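Local atomic coordinates of VgrG protein (PDB entry 4DTH), a protein that probably acts as a toxin that cross-links G-actin, through an actin cross-linking domain that binds ATP and magnesium. Residues Gly325-Val328 / Ile333-Ala336. Numbering follows the deposited sequence.
Sequences GGEV and INNA. With ATP (adenosine-5'-triphosphate), chain B.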
ATOM      1  N   GLY A 325      -0.769  -0.697 -19.463  1.00 32.31           N
ATOM      2  CA  GLY A 325      -0.321  -0.170 -18.179  1.00 30.45           C
ATOM      3  C   GLY A 325      -1.363  -0.138 -17.078  1.00 31.02           C
ATOM      4  O   GLY A 325      -1.270   0.683 -16.168  1.00 30.66           O
ATOM      5  N   GLY A 326      -2.336  -1.048 -17.137  1.00 25.44           N
ATOM      6  CA  GLY A 326      -3.373  -1.124 -16.113  1.00 23.75           C
ATOM      7  C   GLY A 326      -2.805  -1.515 -14.765  1.00 24.50           C
ATOM      8  O   GLY A 326      -1.817  -2.249 -14.694  1.00 24.30           O
ATOM      9  N   GLU A 327      -3.399  -0.993 -13.697  1.00 20.93           N
ATOM     10  CA  GLU A 327      -2.950  -1.259 -12.333  1.00 20.10           C
ATOM     11  C   GLU A 327      -3.795  -2.360 -11.693  1.00 24.24           C
ATOM     12  O   GLU A 327      -4.980  -2.495 -12.008  1.00 23.52           O
ATOM     13  CB  GLU A 327      -3.038   0.022 -11.502  1.00 21.67           C
ATOM     14  CG  GLU A 327      -2.146   1.148 -12.008  1.00 28.31           C
ATOM     15  CD  GLU A 327      -0.712   1.145 -11.513  1.00 40.38           C
ATOM     16  OE1 GLU A 327      -0.280   0.141 -10.902  1.00 29.33           O
ATOM     17  OE2 GLU A 327      -0.011   2.151 -11.756  1.00 29.47           O
ATOM     18  N   VAL A 328      -3.186  -3.134 -10.769  1.00 21.16           N
ATOM     19  CA  VAL A 328      -3.881  -4.204 -10.044  1.00 20.34           C
ATOM     20  C   VAL A 328      -5.008  -3.626  -9.181  1.00 23.16           C
ATOM     21  O   VAL A 328      -6.121  -4.160  -9.206  1.00 23.32           O
ATOM     22  CB  VAL A 328      -2.884  -5.075  -9.220  1.00 23.34           C
ATOM     23  CG1 VAL A 328      -3.608  -5.983  -8.223  1.00 22.66           C
ATOM     24  CG2 VAL A 328      -1.999  -5.903 -10.150  1.00 22.82           C
ATOM     25  N   ILE A 333       2.924   2.061  -6.839  1.00 21.40           N
ATOM     26  CA  ILE A 333       4.218   2.606  -6.418  1.00 20.72           C
ATOM     27  C   ILE A 333       5.140   2.103  -7.531  1.00 23.71           C
ATOM     28  O   ILE A 333       5.562   0.938  -7.524  1.00 21.51           O
ATOM     29  CB  ILE A 333       4.632   2.145  -4.997  1.00 23.64           C
ATOM     30  CG1 ILE A 333       3.585   2.627  -3.952  1.00 25.70           C
ATOM     31  CG2 ILE A 333       6.042   2.679  -4.654  1.00 23.95           C
ATOM     32  CD1 ILE A 333       3.499   1.809  -2.676  1.00 32.53           C
ATOM     33  N   ASN A 334       5.341   2.957  -8.555  1.00 21.22           N
ATOM     34  CA  ASN A 334       6.020   2.595  -9.802  1.00 21.34           C
ATOM     35  C   ASN A 334       7.402   3.171 -10.022  1.00 27.06           C
ATOM     36  O   ASN A 334       8.042   2.843 -11.025  1.00 27.86           O
ATOM     37  CB  ASN A 334       5.106   2.941 -10.989  1.00 22.90           C
ATOM     38  CG  ASN A 334       3.742   2.295 -10.880  1.00 30.30           C
ATOM     39  OD1 ASN A 334       3.585   1.236 -10.265  1.00 22.97           O
ATOM     40  ND2 ASN A 334       2.719   2.937 -11.430  1.00 25.25           N
ATOM     41  N   ASN A 335       7.861   4.010  -9.095  1.00 24.23           N
ATOM     42  CA  ASN A 335       9.155   4.683  -9.187  0.59 23.96           C
ATOM     43  C   ASN A 335      10.151   4.185  -8.132  1.00 27.70           C
ATOM     44  O   ASN A 335      11.173   4.835  -7.896  1.00 27.48           O
ATOM     45  CB  ASN A 335       8.942   6.203  -9.066  0.59 23.59           C
ATOM     46  CG  ASN A 335       8.274   6.653  -7.784  0.59 34.58           C
ATOM     47  OD1 ASN A 335       7.777   5.852  -6.974  0.59 23.02           O
ATOM     48  ND2 ASN A 335       8.232   7.958  -7.579  0.59 29.41           N
ATOM     49  N   ALA A 336       9.860   3.040  -7.484  1.00 22.48           N
ATOM     50  CA  ALA A 336      10.740   2.478  -6.453  1.00 21.56           C
ATOM     51  C   ALA A 336      11.865   1.684  -7.111  1.00 25.90           C
ATOM     52  O   ALA A 336      11.635   0.984  -8.104  1.00 25.39           O
ATOM     53  CB  ALA A 336       9.954   1.587  -5.511  1.00 22.12           C
TER
HETATM   54  PG  ATP B 401      -3.642   2.477  -1.922  0.50 92.25           P
HETATM   55  O1G ATP B 401      -3.516   1.058  -1.466  0.50 93.34           O
HETATM   56  O2G ATP B 401      -3.447   2.586  -3.408  0.50 92.91           O
HETATM   57  O3G ATP B 401      -4.977   3.070  -1.573  0.50 92.76           O
HETATM   58  PB  ATP B 401      -1.975   4.701  -1.162  0.50 85.57           P
HETATM   59  O1B ATP B 401      -1.927   5.239  -2.537  0.50 86.37           O
HETATM   60  O2B ATP B 401      -2.902   5.565  -0.341  0.50 86.26           O
HETATM   61  O3B ATP B 401      -2.484   3.300  -1.181  0.50 89.32           O
HETATM   62  PA  ATP B 401       0.834   4.377  -1.060  0.60 72.32           P
HETATM   63  O1A ATP B 401       0.696   3.960  -2.471  0.60 72.73           O
HETATM   64  O2A ATP B 401       1.711   5.632  -1.032  0.60 73.13           O
HETATM   65  O3A ATP B 401      -0.510   4.708  -0.511  0.60 79.31           O
HETATM   66  O5' ATP B 401       1.502   3.176  -0.231  1.00 62.23           O
HETATM   67  C5' ATP B 401       1.952   3.499   1.095  1.00 49.47           C
HETATM   68  C4' ATP B 401       2.694   2.360   1.741  1.00 37.98           C
HETATM   69  O4' ATP B 401       3.807   1.946   0.897  1.00 33.12           O
HETATM   70  C3' ATP B 401       3.323   2.725   3.086  1.00 31.22           C
HETATM   71  O3' ATP B 401       3.323   1.632   4.003  1.00 26.13           O
HETATM   72  C2' ATP B 401       4.734   3.120   2.676  1.00 30.31           C
HETATM   73  O2' ATP B 401       5.664   3.143   3.747  1.00 30.31           O
HETATM   74  C1' ATP B 401       5.005   2.032   1.656  1.00 30.37           C
HETATM   75  N9  ATP B 401       6.141   2.248   0.756  1.00 27.29           N
HETATM   76  C8  ATP B 401       6.330   3.298  -0.102  1.00 27.41           C
HETATM   77  N7  ATP B 401       7.441   3.215  -0.794  1.00 26.83           N
HETATM   78  C5  ATP B 401       8.024   2.033  -0.359  1.00 24.86           C
HETATM   79  C6  ATP B 401       9.212   1.363  -0.711  1.00 25.60           C
HETATM   80  N6  ATP B 401      10.078   1.809  -1.631  1.00 25.24           N
HETATM   81  N1  ATP B 401       9.479   0.190  -0.092  1.00 25.54           N
HETATM   82  C2  ATP B 401       8.615  -0.275   0.815  1.00 23.81           C
HETATM   83  N3  ATP B 401       7.468   0.261   1.226  1.00 23.91           N
HETATM   84  C4  ATP B 401       7.224   1.428   0.602  1.00 25.76           C
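With CG set beside the backbone N (chi1 -62°) and the chain bent about CB-CG (chi2 -86°), which swings the carboxylate towards Asn334, Glu327 meets an amide whose CG likewise stands beside its own backbone N. The two side chains span the loop that joins helix 312-323 to the short strand 337-338 in the actin cross-linking domain. That helix ends in a Schellman motif, with Gly325, at positive phi, as its C-prime residue, and the chain then extends through Gly326 to Glu327. Across the loop the contact rests on one hydrogen bond, from Asn334 ND2 to Glu327 OE2 at 2.9 Å. The donor lies on the syn side of the carboxylate, OE2 sits in the amide plane, and the carboxylate and amide are nearly coplanar, 10° apart. Gly332 N adds a weak bond to the same OE2, while Asn334 OD1 accepts from Lys282 N; with both its ends bonded, the amide has its flip state defined. The bridge thus joins the start of the loop to Asn334, which lies in sequence between the ATP-pocket residues Ile333 and Ala336. The CB of Ile333 points away from the 325-328 segment, and its CG1 comes within 3.5 Å of ATP O1A. Ala336 CB lies 3.9 Å from the adenine N6, and Ile333 CD1 packs 3.4 Å from O5' of ATP.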